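Local coordinates for DNA protection during starvation protein (Mycobacterium smegmatis, PDB 2YW6), which forms a hollow shell of twelve subunits that oxidises and stores iron, protecting DNA from hydroxyl radicals, and also binds DNA without apparent sequence specificity, at the interface of chains A and B and the interface of chains A and C. Residues are numbered along the deposited sequence; one frame, centred on the assembly and turned at random. Chains: chain A/B/C, DNA protection during starvation protein.

Contact 1: the interface of chains A and B. Residues chain A 30, 33, 86-87, 90, 94; chain B 82-86.
B:Pro83 sets its ring between A:Asp30, A:Leu33 and A:Arg90 at the two-fold interface that pairs identical subunits within the dodecamer, and the same contact recurs with the chains exchanged. B:Pro83 is the first residue of helix 83-89, and its CG lies 3.7 Å from CD1 of A:Leu33 and 4.0 Å from CG2 of A:Ile86. The proline's CD lies 3.3 Å from carboxylate OD2 of A:Asp30, the two side chains crossing at about a right angle, and NH2 of A:Arg90 lies against the ring. CD1 of A:Leu33 also meets CD1 of B:Ile86 at 4.0 Å. The guanidinium of A:Arg90 takes A:Asp30 side-on, its NE and NH2 both reaching the carboxylate oxygen OD1, at 3.0 Å from NE. This grip holds the guanidinium in one orientation, with CD1 of A:Ile87 over one face and CA of A:Asp94 over the other, both toward the rim. NH2 also makes a salt bridge to OD2 of A:Asp94, whose CG is anti to its backbone N (chi1 -157°), bringing the carboxylate to the start of the partner's helix. There its OD1 accepts a hydrogen bond from the hydroxyl OG1 of B:Thr82 at 2.6 Å, on the syn side and 32° out of the carboxylate plane. A weak bond from N of B:Gly84 to OD2 and the helix end would both favour this negative charge. The site thus docks a helix start onto the neighbouring subunit and ties the dimer together.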
loop_
_atom_site.group_PDB
_atom_site.type_symbol
_atom_site.label_atom_id
_atom_site.label_comp_id
_atom_site.label_asym_id
_atom_site.label_seq_id
_atom_site.Cartn_x
_atom_site.Cartn_y
_atom_site.Cartn_z
ATOM N N ASP A 30 8.118 -27.492 16.453
ATOM C CA ASP A 30 8.602 -28.639 15.714
ATOM C C ASP A 30 7.880 -28.682 14.378
ATOM O O ASP A 30 8.431 -29.143 13.380
ATOM C CB ASP A 30 8.341 -29.918 16.504
ATOM C CG ASP A 30 9.086 -31.102 15.945
ATOM O OD1 ASP A 30 9.294 -32.080 16.690
ATOM O OD2 ASP A 30 9.464 -31.063 14.760
ATOM N N LEU A 33 9.208 -25.905 11.905
ATOM C CA LEU A 33 10.577 -26.203 11.508
ATOM C C LEU A 33 10.454 -27.284 10.424
ATOM O O LEU A 33 11.070 -27.212 9.355
ATOM C CB LEU A 33 11.415 -26.730 12.687
ATOM C CG LEU A 33 11.881 -25.780 13.801
ATOM C CD1 LEU A 33 12.827 -26.540 14.752
ATOM C CD2 LEU A 33 12.582 -24.569 13.207
ATOM N N ILE A 86 11.794 -28.440 22.830
ATOM C CA ILE A 86 11.068 -29.257 21.872
ATOM C C ILE A 86 11.329 -30.742 22.089
ATOM O O ILE A 86 10.394 -31.553 22.151
ATOM C CB ILE A 86 11.461 -28.905 20.433
ATOM C CG1 ILE A 86 11.270 -27.406 20.197
ATOM C CG2 ILE A 86 10.618 -29.706 19.464
ATOM C CD1 ILE A 86 11.497 -27.002 18.775
ATOM N N ILE A 87 12.603 -31.102 22.196
ATOM C CA ILE A 87 12.979 -32.495 22.408
ATOM C C ILE A 87 12.321 -33.032 23.680
ATOM O O ILE A 87 11.706 -34.095 23.661
ATOM C CB ILE A 87 14.523 -32.650 22.497
ATOM C CG1 ILE A 87 15.167 -32.189 21.188
ATOM C CG2 ILE A 87 14.892 -34.091 22.755
ATOM C CD1 ILE A 87 14.665 -32.931 19.978
ATOM N N ARG A 90 8.519 -33.241 22.999
ATOM C CA ARG A 90 8.239 -34.119 21.864
ATOM C C ARG A 90 7.965 -35.575 22.217
ATOM O O ARG A 90 8.736 -36.203 22.938
ATOM C CB ARG A 90 9.397 -34.070 20.870
ATOM C CG ARG A 90 9.314 -35.142 19.806
ATOM C CD ARG A 90 10.616 -35.281 19.045
ATOM N NE ARG A 90 10.780 -34.247 18.033
ATOM C CZ ARG A 90 11.825 -34.167 17.218
ATOM N NH1 ARG A 90 12.799 -35.062 17.298
ATOM N NH2 ARG A 90 11.885 -33.201 16.314
ATOM N N ASP A 94 11.378 -37.454 15.106
ATOM C CA ASP A 94 11.863 -36.342 14.314
ATOM C C ASP A 94 11.435 -36.651 12.883
ATOM O O ASP A 94 11.494 -37.813 12.459
ATOM C CB ASP A 94 13.388 -36.275 14.401
ATOM C CG ASP A 94 13.924 -34.904 14.102
ATOM O OD1 ASP A 94 15.055 -34.797 13.591
ATOM O OD2 ASP A 94 13.214 -33.927 14.397
ATOM N N THR B 82 15.072 -30.049 10.917
ATOM C CA THR B 82 14.253 -30.535 12.021
ATOM C C THR B 82 14.957 -30.307 13.343
ATOM O O THR B 82 16.153 -30.043 13.382
ATOM C CB THR B 82 13.945 -32.033 11.881
ATOM O OG1 THR B 82 15.157 -32.783 12.015
ATOM C CG2 THR B 82 13.326 -32.320 10.526
ATOM N N PRO B 83 14.206 -30.383 14.449
ATOM C CA PRO B 83 14.795 -30.185 15.778
ATOM C C PRO B 83 15.985 -31.127 15.967
ATOM O O PRO B 83 17.021 -30.741 16.509
ATOM C CB PRO B 83 13.634 -30.530 16.706
ATOM C CG PRO B 83 12.446 -30.068 15.918
ATOM C CD PRO B 83 12.753 -30.586 14.541
ATOM N N GLY B 84 15.821 -32.366 15.507
ATOM C CA GLY B 84 16.876 -33.360 15.617
ATOM C C GLY B 84 18.138 -32.950 14.883
ATOM O O GLY B 84 19.246 -33.230 15.335
ATOM N N ALA B 85 17.970 -32.288 13.744
ATOM C CA ALA B 85 19.103 -31.827 12.956
ATOM C C ALA B 85 19.868 -30.805 13.773
ATOM O O ALA B 85 21.094 -30.834 13.823
ATOM C CB ALA B 85 18.615 -31.207 11.663
ATOM N N ILE B 86 19.135 -29.912 14.431
ATOM C CA ILE B 86 19.749 -28.882 15.252
ATOM C C ILE B 86 20.593 -29.485 16.368
ATOM O O ILE B 86 21.752 -29.094 16.575
ATOM C CB ILE B 86 18.689 -27.976 15.888
ATOM C CG1 ILE B 86 17.780 -27.402 14.800
ATOM C CG2 ILE B 86 19.365 -26.862 16.657
ATOM C CD1 ILE B 86 16.806 -26.394 15.321
#

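Contact 2: the interface of chains A and B. Residues chain A 78-82; chain B 37, 40-41, 98-99.
Residues A:Ser78 to A:Thr82 form a mostly extended loop packed against B:His37, B:Trp40 and B:Asn41, near the end of helix 14-41, in a two-fold interface that joins subunits into dimers within the twelve-subunit shell. The clearest polar link is a backbone-to-imidazole bond: N of A:Gly81 donates to ND1 of B:His37 at 3.2 Å, with 168° at the hydrogen. The donor lies only 6° out of the ring plane, so the imidazole is met at its edge. CG of B:His37 is anti to its backbone N (chi1 175°), which swings the ring toward the partner, where CG2 of A:Thr82 lies over one face and B:Asn41 OD1, as modelled, over the opposite one, both toward the rim. CG of A:Pro79 rests 3.7 Å from CB of B:Trp40, and CZ3 on the indole touches CA of A:Gly81 at 3.8 Å. Nearby, the side chains of A:Lys80 and the poorly ordered B:Glu98 cross at about a right angle, CE of the lysine against CG of the glutamate; their charged ends, NZ and OE2, stay 5.0 Å apart. As modelled, ND2 of B:Asn41 is 2.9 Å from the hydroxyl OG of A:Ser78 and can donate to it, whereas OD1 lies 3.0 Å from the carbonyl O of A:Pro79, two acceptors in a clash; a flipped amide could relieve this, giving ND2 to that carbonyl O and letting OG of A:Ser78 donate to OD1.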
loop_
_atom_site.group_PDB
_atom_site.type_symbol
_atom_site.label_atom_id
_atom_site.label_comp_id
_atom_site.label_asym_id
_atom_site.label_seq_id
_atom_site.Cartn_x
_atom_site.Cartn_y
_atom_site.Cartn_z
ATOM N N SER A 78 6.563 -19.631 32.460
ATOM C CA SER A 78 7.613 -19.310 31.507
ATOM C C SER A 78 7.561 -20.268 30.321
ATOM O O SER A 78 7.876 -21.450 30.466
ATOM C CB SER A 78 8.973 -19.411 32.194
ATOM O OG SER A 78 10.012 -19.584 31.249
ATOM N N PRO A 79 7.142 -19.779 29.139
ATOM C CA PRO A 79 7.062 -20.630 27.945
ATOM C C PRO A 79 8.461 -21.038 27.463
ATOM O O PRO A 79 9.414 -20.258 27.542
ATOM C CB PRO A 79 6.308 -19.758 26.940
ATOM C CG PRO A 79 6.713 -18.358 27.335
ATOM C CD PRO A 79 6.656 -18.413 28.847
ATOM N N LYS A 80 8.580 -22.266 26.973
ATOM C CA LYS A 80 9.864 -22.788 26.510
ATOM C C LYS A 80 9.890 -22.956 24.997
ATOM O O LYS A 80 9.072 -23.695 24.438
ATOM C CB LYS A 80 10.145 -24.148 27.173
ATOM C CG LYS A 80 10.805 -24.100 28.554
ATOM C CD LYS A 80 10.084 -23.180 29.518
ATOM C CE LYS A 80 10.697 -23.257 30.913
ATOM N NZ LYS A 80 10.512 -24.619 31.494
ATOM N N GLY A 81 10.837 -22.297 24.332
ATOM C CA GLY A 81 10.906 -22.416 22.889
ATOM C C GLY A 81 12.233 -22.848 22.290
ATOM O O GLY A 81 12.400 -22.823 21.069
ATOM N N THR A 82 13.183 -23.258 23.121
ATOM C CA THR A 82 14.477 -23.668 22.590
ATOM C C THR A 82 14.394 -25.067 22.016
ATOM O O THR A 82 13.446 -25.799 22.275
ATOM C CB THR A 82 15.566 -23.644 23.671
ATOM O OG1 THR A 82 15.283 -24.645 24.655
ATOM C CG2 THR A 82 15.617 -22.285 24.341
ATOM N N HIS B 37 12.235 -17.223 22.088
ATOM C CA HIS B 37 12.231 -17.597 23.491
ATOM C C HIS B 37 12.533 -16.393 24.408
ATOM O O HIS B 37 11.832 -16.181 25.394
ATOM C CB HIS B 37 13.266 -18.700 23.726
ATOM C CG HIS B 37 13.424 -19.086 25.164
ATOM N ND1 HIS B 37 12.713 -20.114 25.747
ATOM C CD2 HIS B 37 14.192 -18.554 26.145
ATOM C CE1 HIS B 37 13.034 -20.200 27.023
ATOM N NE2 HIS B 37 13.930 -19.264 27.293
ATOM N N TRP B 40 9.692 -14.025 24.492
ATOM C CA TRP B 40 8.621 -14.475 25.338
ATOM C C TRP B 40 8.891 -14.358 26.826
ATOM O O TRP B 40 7.956 -14.305 27.614
ATOM C CB TRP B 40 8.291 -15.922 25.006
ATOM C CG TRP B 40 7.878 -16.129 23.591
ATOM C CD1 TRP B 40 7.210 -15.240 22.788
ATOM C CD2 TRP B 40 8.022 -17.330 22.823
ATOM N NE1 TRP B 40 6.923 -15.822 21.576
ATOM C CE2 TRP B 40 7.405 -17.102 21.571
ATOM C CE3 TRP B 40 8.597 -18.584 23.085
ATOM C CZ2 TRP B 40 7.350 -18.084 20.574
ATOM C CZ3 TRP B 40 8.537 -19.558 22.101
ATOM C CH2 TRP B 40 7.917 -19.303 20.857
ATOM N N ASN B 41 10.161 -14.312 27.217
ATOM C CA ASN B 41 10.505 -14.268 28.636
ATOM C C ASN B 41 11.169 -13.032 29.226
ATOM O O ASN B 41 11.630 -13.083 30.362
ATOM C CB ASN B 41 11.365 -15.476 28.985
ATOM C CG ASN B 41 10.587 -16.759 28.969
ATOM O OD1 ASN B 41 10.695 -17.562 28.033
ATOM N ND2 ASN B 41 9.783 -16.965 30.009
ATOM N N GLU B 98 15.238 -18.356 31.566
ATOM C CA GLU B 98 13.766 -18.373 31.554
ATOM C C GLU B 98 13.213 -16.975 31.804
ATOM O O GLU B 98 13.809 -15.993 31.379
ATOM C CB GLU B 98 13.231 -19.320 32.625
ATOM C CG GLU B 98 13.079 -20.756 32.165
ATOM C CD GLU B 98 14.315 -21.275 31.466
ATOM O OE1 GLU B 98 15.362 -21.413 32.133
ATOM O OE2 GLU B 98 14.246 -21.541 30.246
ATOM N N ARG B 99 12.078 -16.872 32.490
ATOM C CA ARG B 99 11.531 -15.535 32.751
ATOM C C ARG B 99 12.591 -14.762 33.526
ATOM O O ARG B 99 12.970 -15.134 34.643
ATOM C CB ARG B 99 10.223 -15.597 33.552
ATOM C CG ARG B 99 9.653 -14.208 33.871
ATOM C CD ARG B 99 8.250 -14.259 34.470
ATOM N NE ARG B 99 7.235 -14.640 33.491
ATOM C CZ ARG B 99 5.940 -14.785 33.765
ATOM N NH1 ARG B 99 5.491 -14.578 34.999
ATOM N NH2 ARG B 99 5.088 -15.144 32.811
#

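Contact 3: the interface of chains A and C. Residues chain A 154-155, 157-158; chain C 43-45, 99, 101.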
loop_
_atom_site.group_PDB
_atom_site.type_symbol
_atom_site.label_atom_id
_atom_site.label_comp_id
_atom_site.label_asym_id
_atom_site.label_seq_id
_atom_site.Cartn_x
_atom_site.Cartn_y
_atom_site.Cartn_z
ATOM N N ALA A 154 -5.505 -33.711 -0.513
ATOM C CA ALA A 154 -6.037 -33.560 -1.868
ATOM C C ALA A 154 -4.947 -33.846 -2.876
ATOM O O ALA A 154 -5.221 -34.221 -4.024
ATOM C CB ALA A 154 -6.567 -32.169 -2.083
ATOM N N HIS A 155 -3.706 -33.651 -2.448
ATOM C CA HIS A 155 -2.558 -33.905 -3.301
ATOM C C HIS A 155 -2.349 -35.405 -3.453
ATOM O O HIS A 155 -1.939 -35.879 -4.512
ATOM C CB HIS A 155 -1.289 -33.327 -2.684
ATOM C CG HIS A 155 -0.938 -31.958 -3.171
ATOM N ND1 HIS A 155 -1.388 -30.811 -2.555
ATOM C CD2 HIS A 155 -0.138 -31.557 -4.186
ATOM C CE1 HIS A 155 -0.874 -29.759 -3.168
ATOM N NE2 HIS A 155 -0.112 -30.183 -4.161
ATOM N N GLU A 157 -4.594 -37.788 -3.464
ATOM C CA GLU A 157 -5.609 -38.506 -4.227
ATOM C C GLU A 157 -5.397 -38.319 -5.724
ATOM O O GLU A 157 -6.260 -37.780 -6.413
ATOM C CB GLU A 157 -7.001 -38.021 -3.840
ATOM C CG GLU A 157 -7.305 -38.191 -2.376
ATOM C CD GLU A 157 -8.731 -37.833 -2.046
ATOM O OE1 GLU A 157 -9.145 -36.700 -2.364
ATOM O OE2 GLU A 157 -9.440 -38.685 -1.471
ATOM N N SER A 158 -4.245 -38.780 -6.208
ATOM C CA SER A 158 -3.856 -38.679 -7.616
ATOM C C SER A 158 -4.974 -38.290 -8.585
ATOM O O SER A 158 -4.840 -37.224 -9.221
ATOM C CB SER A 158 -3.217 -39.993 -8.075
ATOM O OG SER A 158 -4.092 -41.090 -7.881
ATOM N N VAL C 43 -8.806 -32.286 -7.165
ATOM C CA VAL C 43 -7.793 -32.909 -6.337
ATOM C C VAL C 43 -6.793 -33.529 -7.294
ATOM O O VAL C 43 -7.018 -33.550 -8.504
ATOM C CB VAL C 43 -8.385 -34.010 -5.430
ATOM C CG1 VAL C 43 -9.525 -33.450 -4.582
ATOM C CG2 VAL C 43 -8.854 -35.160 -6.272
ATOM N N GLY C 44 -5.691 -34.035 -6.759
ATOM C CA GLY C 44 -4.678 -34.627 -7.612
ATOM C C GLY C 44 -3.360 -33.935 -7.344
ATOM O O GLY C 44 -3.350 -32.878 -6.719
ATOM N N PRO C 45 -2.235 -34.497 -7.805
ATOM C CA PRO C 45 -0.891 -33.947 -7.616
ATOM C C PRO C 45 -0.679 -32.491 -8.033
ATOM O O PRO C 45 0.176 -31.797 -7.480
ATOM C CB PRO C 45 -0.018 -34.906 -8.417
ATOM C CG PRO C 45 -0.734 -36.203 -8.238
ATOM C CD PRO C 45 -2.163 -35.794 -8.499
ATOM N N ARG C 99 -16.000 -34.435 -6.760
ATOM C CA ARG C 99 -14.606 -34.606 -6.376
ATOM C C ARG C 99 -13.963 -35.473 -7.454
ATOM O O ARG C 99 -14.293 -36.656 -7.598
ATOM C CB ARG C 99 -14.484 -35.296 -5.023
ATOM C CG ARG C 99 -13.072 -35.258 -4.464
ATOM C CD ARG C 99 -12.829 -36.443 -3.567
ATOM N NE ARG C 99 -13.944 -36.641 -2.649
ATOM C CZ ARG C 99 -14.157 -37.758 -1.956
ATOM N NH1 ARG C 99 -13.326 -38.790 -2.076
ATOM N NH2 ARG C 99 -15.215 -37.847 -1.159
ATOM N N THR C 101 -10.346 -35.665 -10.546
ATOM C CA THR C 101 -8.996 -35.291 -10.966
ATOM C C THR C 101 -8.962 -33.932 -11.667
ATOM O O THR C 101 -10.008 -33.358 -11.979
ATOM C CB THR C 101 -8.421 -36.328 -11.950
ATOM O OG1 THR C 101 -9.085 -36.199 -13.214
ATOM C CG2 THR C 101 -8.626 -37.742 -11.422
#
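The backbone carbonyl O of A:Ala154, close to the end of helix 132-156, accepts a hydrogen bond from N of C:Gly44 at 2.8 Å, and the bond is nearly straight at 171° about the hydrogen. One helix end is thereby pinned to the loop C:Val43 to C:Pro45 of the neighbour, and the residues on either side of C:Gly44 pack around the bond. CB of C:Val43 lies 3.5 Å from the same carbonyl oxygen, while its CG1 approaches CB of A:Ala154 at 4.1 Å. On the other flank, the imidazole carbon CD2 of A:His155 comes 3.3 Å from the carbonyl O of C:Pro45, whose ring also lies against A:Ser158, a residue that is poorly ordered. A:Glu157, likewise poorly ordered, runs extended beyond CG and obliquely across C:Val43. Its OE2 forms a loose salt bridge to NH1 of C:Arg99 at 3.9 Å, the carboxylate and guanidinium planes being 16° apart. This last link is therefore likely to be mobile. The interface is not an exact two-fold and probably belongs to a three-fold junction of the dodecamer, and it joins chain A to a further subunit so that the shell can close.

Contacts 1 and 2 belong to one two-fold interface, their C-alpha centres about 17 Å apart: with chains exchanged, residues 78 to 86 of one subunit lie against helix 14-41 of the other, a pairing that probably also builds the ferroxidase sites shared between subunits. Residue 82 serves both. The C-alpha centre of contact 3 lies about 30 Å from that of contact 1 and about 41 Å from that of contact 2, on a different interface, yet residue 99 recurs there and the loop of residues 43 to 45 comes just after helix 14-41. Each subunit can thus join a dimer and further neighbours, as a closed shell requires.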